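Local coordinates for uncharacterized protein (Pseudomonas aeruginosa, PDB 6P8P) that is probably a HORMA-domain component of a type III CBASS system, regulating a bacterial cGAS-like enzyme in immunity against bacteriophages, at residues 52-57 and 75-80; 11-16 and 79-84; 59-64 and 103-108; 5-10 and 87-92. The protein carries 2 engineered substitutions. All blocks are in the same frame, centred on the assembly; numbering follows the deposited sequence.

Interaction 1 (52-57 and 75-80); sequences ADQAPK and LFDEDA. With CA (calcium ion), chain E.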
# COMPACT_ATOMS: atom_id res chain seq x y z
N ALA A 52 -3.61 -8.43 -0.44
CA ALA A 52 -4.90 -8.31 -1.11
C ALA A 52 -4.83 -8.83 -2.54
O ALA A 52 -5.85 -9.27 -3.08
CB ALA A 52 -5.37 -6.84 -1.08
N ASP A 53 -3.67 -8.75 -3.17
CA ASP A 53 -3.46 -9.29 -4.50
C ASP A 53 -3.06 -10.77 -4.48
O ASP A 53 -2.77 -11.32 -5.55
CB ASP A 53 -2.40 -8.46 -5.23
CG ASP A 53 -2.96 -7.07 -5.68
OD1 ASP A 53 -4.16 -6.99 -6.00
OD2 ASP A 53 -2.21 -6.06 -5.69
N GLN A 54 -3.09 -11.39 -3.30
CA GLN A 54 -2.79 -12.83 -3.10
C GLN A 54 -1.36 -13.18 -3.50
O GLN A 54 -1.05 -14.34 -3.82
CB GLN A 54 -3.78 -13.74 -3.84
CG GLN A 54 -5.22 -13.50 -3.45
CD GLN A 54 -6.16 -14.61 -3.86
OE1 GLN A 54 -5.77 -15.60 -4.47
NE2 GLN A 54 -7.41 -14.45 -3.50
N ALA A 55 -0.47 -12.20 -3.40
CA ALA A 55 0.92 -12.48 -3.74
C ALA A 55 1.51 -13.61 -2.91
O ALA A 55 2.30 -14.39 -3.47
CB ALA A 55 1.78 -11.22 -3.62
N PRO A 56 1.21 -13.75 -1.60
CA PRO A 56 1.83 -14.84 -0.84
C PRO A 56 1.09 -16.18 -0.92
O PRO A 56 1.32 -17.05 -0.08
CB PRO A 56 1.85 -14.31 0.60
CG PRO A 56 1.41 -12.85 0.54
CD PRO A 56 0.58 -12.73 -0.73
N LYS A 57 0.20 -16.36 -1.89
CA LYS A 57 -0.50 -17.63 -1.98
C LYS A 57 0.46 -18.75 -2.37
O LYS A 57 0.40 -19.86 -1.81
CB LYS A 57 -1.65 -17.55 -2.99
CG LYS A 57 -2.44 -18.86 -3.11
CD LYS A 57 -3.52 -18.80 -4.17
CE LYS A 57 -4.09 -20.20 -4.40
NZ LYS A 57 -5.31 -20.23 -5.24
N LEU A 75 -3.42 -18.20 2.94
CA LEU A 75 -4.56 -18.90 2.36
C LEU A 75 -5.68 -17.91 2.06
O LEU A 75 -5.91 -16.98 2.84
CB LEU A 75 -5.06 -19.95 3.33
CG LEU A 75 -4.10 -21.07 3.69
CD1 LEU A 75 -4.67 -21.81 4.87
CD2 LEU A 75 -3.89 -21.98 2.50
N PHE A 76 -6.41 -18.15 0.97
CA PHE A 76 -7.47 -17.26 0.54
C PHE A 76 -8.72 -18.07 0.21
O PHE A 76 -8.67 -19.30 0.06
CB PHE A 76 -7.02 -16.43 -0.68
CG PHE A 76 -5.83 -15.57 -0.38
CD1 PHE A 76 -5.99 -14.31 0.17
CD2 PHE A 76 -4.57 -16.03 -0.65
CE1 PHE A 76 -4.88 -13.54 0.49
CE2 PHE A 76 -3.46 -15.25 -0.35
CZ PHE A 76 -3.63 -13.99 0.22
N ASP A 77 -9.83 -17.36 0.17
CA ASP A 77 -11.11 -17.88 -0.33
C ASP A 77 -11.48 -19.10 0.51
O ASP A 77 -11.39 -19.04 1.74
CB ASP A 77 -10.97 -18.12 -1.82
CG ASP A 77 -10.49 -16.90 -2.56
OD1 ASP A 77 -10.99 -15.80 -2.23
OD2 ASP A 77 -9.62 -17.02 -3.45
N GLU A 78 -11.92 -20.21 -0.10
CA GLU A 78 -12.41 -21.34 0.69
C GLU A 78 -11.33 -21.90 1.60
O GLU A 78 -11.63 -22.36 2.71
CB GLU A 78 -12.95 -22.41 -0.26
CG GLU A 78 -14.18 -21.96 -1.05
CD GLU A 78 -14.63 -22.95 -2.11
OE1 GLU A 78 -13.90 -23.92 -2.39
OE2 GLU A 78 -15.73 -22.76 -2.67
N ASP A 79 -10.07 -21.87 1.15
CA ASP A 79 -8.98 -22.37 1.99
C ASP A 79 -8.87 -21.55 3.28
O ASP A 79 -8.56 -22.10 4.34
CB ASP A 79 -7.66 -22.33 1.23
CG ASP A 79 -7.63 -23.30 0.07
OD1 ASP A 79 -8.23 -24.38 0.19
OD2 ASP A 79 -7.01 -22.97 -0.97
N ALA A 80 -9.08 -20.25 3.19
CA ALA A 80 -9.02 -19.41 4.39
C ALA A 80 -10.22 -19.66 5.29
O ALA A 80 -10.08 -19.69 6.52
CB ALA A 80 -8.96 -17.93 3.99
CA CA E . -4.02 -4.59 -6.28
O HOH W 1 -7.30 -17.96 -4.64
O HOH W 2 -7.27 -19.97 -2.95
O HOH W 3 -3.17 -5.36 -8.47
O HOH W 4 -2.58 -2.65 -6.05
O HOH W 5 -6.31 -5.55 -6.66
O HOH W 6 -4.17 -4.54 -3.88
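Phe76 lays one face of its ring against the side chain of Gln54, and these two residues have the largest buried areas of the contact. Gln54 CG sits 3.6 Å from the centroid of the Phe76 ring and only 6° off the normal, a CH-pi contact over the centre. An extended chi2 of -164° sets Gln54 CD 3.6 Å from Phe76 CG; the amide lies over that part of the ring, its plane 9° from the ring's, and the side chains slide past each other in opposite directions. At the ring edge, near its plane, lie Lys57 CB, 3.9 Å from Phe76 CE2, and Pro56 CD; Ile51 of helix 44-52 also packs on Phe76. Next along the chain, Asp77 meets the end of the same amide: Gln54 NE2 donates a weak hydrogen bond of 3.4 Å to Asp77 OD2. A water bridges the same groups, donating to both Gln54 OE1 and Asp77 OD2 while accepting from Lys57 NZ, so the lysine reaches the carboxylate through solvent. Asp79 OD2, 5.4 Å from Lys57 NZ, is an opposite charge nearby, not in contact.

Gln54 has positive phi, as the C-prime residue of a Schellman motif, with Ala55 N bonded to Leu50 O and Gln54 N to Ile51 O, which ends helix 44-52. Just before it, Asp53 binds the calcium ion through both OD1 and OD2, alongside four waters and Asp53 of the second subunit: a helix C-terminus built into a metal site at the subunit interface.

Interaction 2 (11-16 and 79-84); sequences SSPHRD and DAIDGD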
# COMPACT_ATOMS: atom_id res chain seq x y z
N SER A 11 -6.05 -15.75 5.35
CA SER A 11 -6.24 -14.36 4.96
C SER A 11 -7.67 -14.17 4.47
O SER A 11 -8.59 -14.77 5.03
CB SER A 11 -5.19 -13.95 3.92
OG SER A 11 -5.25 -12.56 3.67
N SER A 12 -7.86 -13.36 3.44
CA SER A 12 -9.20 -12.98 3.03
C SER A 12 -9.96 -14.19 2.50
O SER A 12 -9.40 -14.96 1.71
CB SER A 12 -9.13 -11.90 1.94
OG SER A 12 -10.44 -11.48 1.62
N PRO A 13 -11.23 -14.39 2.89
CA PRO A 13 -12.10 -13.50 3.67
C PRO A 13 -12.19 -13.77 5.16
O PRO A 13 -13.10 -13.27 5.80
CB PRO A 13 -13.48 -13.76 3.03
CG PRO A 13 -13.43 -15.25 2.74
CD PRO A 13 -12.00 -15.49 2.28
N HIS A 14 -11.27 -14.56 5.71
CA HIS A 14 -11.27 -14.81 7.13
C HIS A 14 -10.68 -13.64 7.91
O HIS A 14 -11.19 -13.30 8.99
CB HIS A 14 -10.48 -16.08 7.43
CG HIS A 14 -10.44 -16.45 8.87
ND1 HIS A 14 -11.54 -16.95 9.54
CD2 HIS A 14 -9.43 -16.44 9.77
CE1 HIS A 14 -11.20 -17.22 10.79
NE2 HIS A 14 -9.92 -16.93 10.95
N ARG A 15 -9.61 -13.06 7.39
CA ARG A 15 -9.02 -11.81 7.85
C ARG A 15 -8.91 -10.89 6.65
O ARG A 15 -8.63 -11.36 5.56
CB ARG A 15 -7.61 -12.02 8.41
CG ARG A 15 -7.49 -12.71 9.70
CD ARG A 15 -6.00 -12.87 9.97
NE ARG A 15 -5.67 -13.50 11.24
CZ ARG A 15 -5.25 -14.76 11.35
NH1 ARG A 15 -5.19 -15.56 10.29
NH2 ARG A 15 -4.93 -15.24 12.54
N ASP A 16 -9.09 -9.58 6.85
CA ASP A 16 -8.76 -8.67 5.76
C ASP A 16 -7.23 -8.57 5.63
O ASP A 16 -6.46 -9.11 6.43
CB ASP A 16 -9.47 -7.33 5.93
CG ASP A 16 -8.86 -6.42 6.98
OD1 ASP A 16 -7.65 -6.38 7.22
OD2 ASP A 16 -9.67 -5.65 7.57
N ASP A 79 -10.07 -21.87 1.15
CA ASP A 79 -8.98 -22.37 1.99
C ASP A 79 -8.87 -21.55 3.28
O ASP A 79 -8.56 -22.10 4.34
CB ASP A 79 -7.66 -22.33 1.23
CG ASP A 79 -7.63 -23.30 0.07
OD1 ASP A 79 -8.23 -24.38 0.19
OD2 ASP A 79 -7.01 -22.97 -0.97
N ALA A 80 -9.08 -20.25 3.19
CA ALA A 80 -9.02 -19.41 4.39
C ALA A 80 -10.22 -19.66 5.29
O ALA A 80 -10.08 -19.69 6.52
CB ALA A 80 -8.96 -17.93 3.99
N ILE A 81 -11.40 -19.87 4.70
CA ILE A 81 -12.59 -20.14 5.49
C ILE A 81 -12.46 -21.48 6.19
O ILE A 81 -12.72 -21.60 7.39
CB ILE A 81 -13.85 -20.10 4.60
CG1 ILE A 81 -13.99 -18.74 3.92
CG2 ILE A 81 -15.08 -20.41 5.43
CD1 ILE A 81 -15.10 -18.67 2.88
N ASP A 82 -12.03 -22.51 5.46
CA ASP A 82 -11.83 -23.83 6.04
C ASP A 82 -10.75 -23.80 7.13
O ASP A 82 -10.99 -24.18 8.28
CB ASP A 82 -11.46 -24.83 4.94
CG ASP A 82 -12.03 -26.21 5.18
OD1 ASP A 82 -12.36 -26.53 6.34
OD2 ASP A 82 -12.15 -26.98 4.20
N GLY A 83 -9.56 -23.34 6.77
CA GLY A 83 -8.44 -23.29 7.68
C GLY A 83 -7.68 -24.59 7.85
O GLY A 83 -6.76 -24.64 8.67
N ASP A 84 -8.00 -25.62 7.06
CA ASP A 84 -7.38 -26.93 7.26
C ASP A 84 -5.88 -26.88 7.03
O ASP A 84 -5.12 -27.57 7.72
CB ASP A 84 -8.03 -27.97 6.34
CG ASP A 84 -9.49 -28.19 6.64
OD1 ASP A 84 -10.18 -28.86 5.84
OD2 ASP A 84 -9.96 -27.68 7.69
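Pro13 and Ala80 meet where a cis-proline turn leads from strand 4-10 of the HORMA domain into helix 17-29 and leans on the short helix 77-82. The peptide bond before Pro13 is cis, His14 N donates to Ser11 O, and the backbone angles of Pro13 (-96/15) fit the third position of a type VIa1 beta turn.

Apolar contacts come first. Pro13 CG lies 3.7 Å from Ile81 CG1, the two side chains crossing at about a right angle, and Ile81 CD1 also approaches Pro13 CG. Ile81 CG1 is anti to its own carbonyl carbon (chi1 -59°), which brings this branch to the proline although the side chain does not set out toward the turn. Ala80 CB, by contrast, points toward the turn and lies 4.3 Å from Pro13 CD.

Two backbone oxygens also approach this methyl group without bonding to it. Ser11 O, which accepts from both His14 N and Arg15 N, is 3.3 Å from Ala80 CB, and Ser12 O is 3.8 Å from Ala80 CB. The turn thus brings carbonyl oxygens as well as carbon up to the helix. Ala80 O is itself held by Arg10 NE.

Further hydrogen bonds join the turn to its surroundings. Ser11 OG pairs with Thr20 OG1, Ser12 bonds through its backbone to Asp77, and Asp16, the N-cap of helix 17-29, accepts from Gln19 N through OD1; Asp16 also packs on Trp113 of the second subunit. His14 CB lies 3.7 Å from Ala80 O, with the imidazole oblique to that oxygen.

Interaction 3 (59-64 and 103-108); sequences APIVAT and SLPCPK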
# COMPACT_ATOMS: atom_id res chain seq x y z
N ALA A 59 4.00 -18.04 -3.28
CA ALA A 59 5.35 -17.58 -3.14
C ALA A 59 5.38 -17.01 -1.72
O ALA A 59 4.58 -16.13 -1.41
CB ALA A 59 5.74 -16.51 -4.15
N PRO A 60 6.29 -17.45 -0.86
CA PRO A 60 6.22 -17.04 0.55
C PRO A 60 6.80 -15.66 0.83
O PRO A 60 7.69 -15.17 0.13
CB PRO A 60 7.01 -18.13 1.28
CG PRO A 60 8.03 -18.58 0.23
CD PRO A 60 7.32 -18.49 -1.10
N ILE A 61 6.26 -15.02 1.86
CA ILE A 61 6.98 -13.98 2.59
C ILE A 61 8.12 -14.65 3.33
O ILE A 61 7.91 -15.66 4.03
CB ILE A 61 6.04 -13.25 3.55
CG1 ILE A 61 4.97 -12.50 2.78
CG2 ILE A 61 6.86 -12.35 4.46
CD1 ILE A 61 3.74 -12.13 3.61
N VAL A 62 9.35 -14.19 3.12
CA VAL A 62 10.51 -14.85 3.72
C VAL A 62 11.24 -13.93 4.66
O VAL A 62 11.75 -12.89 4.24
CB VAL A 62 11.48 -15.38 2.66
CG1 VAL A 62 12.63 -16.11 3.34
CG2 VAL A 62 10.76 -16.29 1.68
N ALA A 63 11.33 -14.33 5.93
CA ALA A 63 12.13 -13.64 6.92
C ALA A 63 13.45 -14.39 7.10
O ALA A 63 13.45 -15.62 7.17
CB ALA A 63 11.39 -13.56 8.25
N THR A 64 14.55 -13.63 7.12
CA THR A 64 15.90 -14.13 7.37
C THR A 64 16.47 -13.43 8.59
O THR A 64 16.12 -12.28 8.90
CB THR A 64 16.81 -13.93 6.16
OG1 THR A 64 16.82 -12.56 5.76
CG2 THR A 64 16.35 -14.78 4.97
N SER A 103 11.67 -10.63 2.60
CA SER A 103 11.47 -10.60 1.16
C SER A 103 10.00 -10.85 0.87
O SER A 103 9.49 -11.94 1.14
CB SER A 103 12.34 -11.62 0.44
OG SER A 103 12.02 -11.58 -0.94
N LEU A 104 9.33 -9.85 0.35
CA LEU A 104 7.92 -9.92 0.04
C LEU A 104 7.70 -10.31 -1.41
O LEU A 104 8.28 -9.66 -2.31
CB LEU A 104 7.26 -8.57 0.31
CG LEU A 104 7.49 -7.88 1.65
CD1 LEU A 104 6.66 -6.62 1.74
CD2 LEU A 104 7.13 -8.81 2.81
N PRO A 105 6.83 -11.28 -1.68
CA PRO A 105 6.50 -11.62 -3.06
C PRO A 105 5.64 -10.53 -3.68
O PRO A 105 4.75 -9.97 -3.04
CB PRO A 105 5.75 -12.96 -2.94
CG PRO A 105 5.04 -12.82 -1.59
CD PRO A 105 6.02 -12.04 -0.71
N CYS A 106 5.89 -10.29 -4.96
CA CYS A 106 5.21 -9.23 -5.66
C CYS A 106 5.10 -9.52 -7.15
O CYS A 106 6.08 -9.93 -7.76
CB CYS A 106 5.99 -7.93 -5.44
SG CYS A 106 5.33 -6.46 -6.31
N PRO A 107 3.93 -9.31 -7.74
CA PRO A 107 3.81 -9.49 -9.19
C PRO A 107 4.80 -8.59 -9.91
O PRO A 107 4.97 -7.43 -9.55
CB PRO A 107 2.36 -9.10 -9.50
CG PRO A 107 1.65 -9.06 -8.19
CD PRO A 107 2.69 -8.78 -7.14
N LYS A 108 5.48 -9.13 -10.92
CA LYS A 108 6.58 -8.40 -11.54
C LYS A 108 6.13 -7.03 -12.03
O LYS A 108 6.89 -6.06 -11.93
CB LYS A 108 7.17 -9.21 -12.70
CG LYS A 108 8.47 -8.63 -13.26
CD LYS A 108 9.06 -9.54 -14.37
CE LYS A 108 10.27 -8.88 -15.02
NZ LYS A 108 10.64 -9.56 -16.29
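Ile61 and Leu104 stand side by side and point the same way on neighbouring antiparallel strands, 61-64 and 101-106, in the middle of the mixed sheet of the HORMA domain. The axes of 61-64 and 103-106 approach to 5.0 Å, with N-to-C directions 165° apart. Ile61 CG2 and Leu104 CD2 are 3.9 Å apart. The isoleucine presents CG2 because that branch is anti to the backbone N, while chi1 -65° sets CG1 beside the nitrogen, where it meets the next residue over: Ile61 CG1 touches Pro105 CD at 3.7 Å, and the two side chains cross obliquely. Around this group, Leu50 of helix 44-52 packs on Leu104, and Pro56 packs on Ile61.

Val62 and Ser103 occupy the other face, where Ile134 touches both. They form a hydrogen-bonded antiparallel pair: Val62 N donates to Ser103 O at 3.0 Å, and Ser103 N to Val62 O at 2.8 Å. Ser103 O receives in addition a CA-H contact from Ile61. The hydroxyl of Ser103, anti to its backbone N, is engaged by Arg128 NH1 of strand 125-129.

Continued by two residues, this register would bring Pro60 opposite Pro105. Neither nitrogen carries a hydrogen, so the regular pairing stops at Val62 and Ser103 and gives way to carbon contacts. Pro60 O turns to Arg128 NH2 for its bond, and Arg128 therefore bonds to both segments. Beyond the last bonded pair, Pro105 faces Ala59 directly: the two CB atoms are 3.8 Å apart, and Pro105 CG approaches Ala59 O to 3.3 Å.

Interaction 4 (5-10 and 87-92); sequences VSRTFR and NEEVLG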
# COMPACT_ATOMS: atom_id res chain seq x y z
N VAL A 5 11.66 -23.03 8.40
CA VAL A 5 10.35 -23.43 8.89
C VAL A 5 9.33 -22.64 8.10
O VAL A 5 9.63 -21.59 7.54
CB VAL A 5 10.17 -23.19 10.40
CG1 VAL A 5 11.32 -23.83 11.15
CG2 VAL A 5 10.11 -21.73 10.69
N SER A 6 8.11 -23.15 8.05
CA SER A 6 7.07 -22.46 7.29
C SER A 6 5.83 -22.27 8.14
O SER A 6 5.57 -23.01 9.10
CB SER A 6 6.74 -23.19 6.00
OG SER A 6 5.72 -24.13 6.19
N ARG A 7 5.07 -21.24 7.79
CA ARG A 7 3.80 -20.95 8.43
C ARG A 7 2.82 -20.58 7.33
O ARG A 7 3.23 -20.21 6.22
CB ARG A 7 3.96 -19.85 9.47
CG ARG A 7 4.79 -20.23 10.71
CD ARG A 7 4.07 -21.24 11.57
NE ARG A 7 4.73 -21.50 12.86
CZ ARG A 7 5.70 -22.39 13.04
NH1 ARG A 7 6.17 -23.09 12.01
NH2 ARG A 7 6.21 -22.56 14.25
N THR A 8 1.54 -20.74 7.62
CA THR A 8 0.48 -20.49 6.65
C THR A 8 -0.65 -19.80 7.39
O THR A 8 -1.28 -20.39 8.28
CB THR A 8 0.00 -21.77 5.97
OG1 THR A 8 1.09 -22.35 5.24
CG2 THR A 8 -1.12 -21.46 5.03
N PHE A 9 -0.92 -18.56 7.02
CA PHE A 9 -1.95 -17.76 7.68
C PHE A 9 -3.22 -17.68 6.85
O PHE A 9 -3.17 -17.52 5.63
CB PHE A 9 -1.44 -16.34 7.93
CG PHE A 9 -0.64 -16.22 9.17
CD1 PHE A 9 0.67 -16.72 9.22
CD2 PHE A 9 -1.19 -15.70 10.31
CE1 PHE A 9 1.40 -16.63 10.39
CE2 PHE A 9 -0.46 -15.62 11.49
CZ PHE A 9 0.83 -16.08 11.52
N ARG A 10 -4.35 -17.76 7.54
CA ARG A 10 -5.67 -17.57 6.92
C ARG A 10 -5.90 -16.08 6.63
O ARG A 10 -5.96 -15.26 7.55
CB ARG A 10 -6.76 -18.11 7.84
CG ARG A 10 -6.49 -19.57 8.27
CD ARG A 10 -7.38 -19.98 9.44
NE ARG A 10 -8.78 -20.06 9.06
CZ ARG A 10 -9.77 -20.29 9.91
NH1 ARG A 10 -9.51 -20.42 11.19
NH2 ARG A 10 -11.03 -20.35 9.48
N ASN A 87 -1.32 -22.93 9.48
CA ASN A 87 -0.34 -23.22 10.53
C ASN A 87 0.13 -21.86 11.04
O ASN A 87 0.99 -21.24 10.42
CB ASN A 87 0.83 -24.05 10.03
CG ASN A 87 1.88 -24.28 11.10
OD1 ASN A 87 1.68 -23.93 12.26
ND2 ASN A 87 3.02 -24.85 10.71
N GLU A 88 -0.44 -21.42 12.15
CA GLU A 88 -0.13 -20.14 12.76
C GLU A 88 0.56 -20.30 14.10
O GLU A 88 0.52 -19.39 14.93
CB GLU A 88 -1.43 -19.34 12.87
CG GLU A 88 -2.10 -19.16 11.49
CD GLU A 88 -3.40 -18.36 11.51
OE1 GLU A 88 -3.86 -17.96 12.60
OE2 GLU A 88 -3.97 -18.15 10.41
N GLU A 89 1.23 -21.44 14.32
CA GLU A 89 1.89 -21.69 15.59
C GLU A 89 2.95 -20.63 15.85
O GLU A 89 3.61 -20.13 14.94
CB GLU A 89 2.56 -23.08 15.58
CG GLU A 89 1.61 -24.24 15.73
CD GLU A 89 2.29 -25.59 15.49
OE1 GLU A 89 1.62 -26.49 14.93
OE2 GLU A 89 3.48 -25.74 15.85
N VAL A 90 3.15 -20.33 17.14
CA VAL A 90 4.26 -19.48 17.54
C VAL A 90 5.58 -20.10 17.11
O VAL A 90 5.76 -21.32 17.12
CB VAL A 90 4.22 -19.23 19.05
CG1 VAL A 90 5.41 -18.42 19.51
CG2 VAL A 90 2.92 -18.55 19.44
N LEU A 91 6.52 -19.25 16.75
CA LEU A 91 7.83 -19.69 16.31
C LEU A 91 8.73 -19.93 17.52
O LEU A 91 8.72 -19.13 18.47
CB LEU A 91 8.46 -18.64 15.38
CG LEU A 91 7.79 -18.53 14.02
CD1 LEU A 91 8.25 -17.26 13.31
CD2 LEU A 91 8.06 -19.72 13.13
N GLY A 92 9.50 -21.02 17.47
CA GLY A 92 10.36 -21.39 18.59
C GLY A 92 11.75 -20.79 18.54
O GLY A 92 12.73 -21.46 18.88
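Arg7 reaches the 87-92 loop with its chain bent at chi2 (-69°), which carries CD to 3.3 Å from Asn87 O. The guanidinium beyond is held in its own plane by three carbonyls: NE donates to Glu89 O at 2.7 Å, NH2 to Val90 O at 3.2 Å, and NH1 to Ser6 O within its own strand. Leu91 CD2 lies over the centre of one guanidinium face and also touches Val5 CG2.

Glu88 makes a second grip. Glu88 CG lies over the Phe9 ring face, offset toward the rim, and an extended chi2 (-179°) puts CD 3.7 Å from Phe9 CD2, with the carboxylate plane 14° from the ring. Glu88 OE2 then accepts from Arg10 N at 2.9 Å, nearly along its C-O axis, and forms a salt bridge with Arg15 NH1. Between these two grips, Thr8 and Asn87 make a single antiparallel bridge, Asn87 N donating to Thr8 O at 2.8 Å. Asn87 OD1 accepts from Glu89 N, an Asx turn that shapes the loop.

On strand 4-10, an outermost strand of this chain's sheet, one backbone bridge is thus supplemented by side-chain bonds: Arg7 to loop carbonyls and the Glu88 carboxylate to Arg10 N.

Three of the contacts form one cluster. Interactions 1 and 2 share Asp79 and Ala80 on helix 77-82, with centres 8 Å apart, and interaction 4 joins both: Arg10 bonds to Ala80, and Glu88 to Arg15. Interaction 3 lies inside the sheet, whereas interaction 4 covers one outermost strand, 4-10, their centres about 16 Å apart; interaction 3 touches interaction 1 through Pro56 and Pro105. Along the chain, interaction 4 closes a loop in which interactions 1 and 2 are nested, whereas interaction 3 crosses all three. Interleaved closures thus tie the N-terminal strand, the sheet's middle and the short helix together, while the 52-57 loop leads from this framework to the calcium-bridged subunit interface.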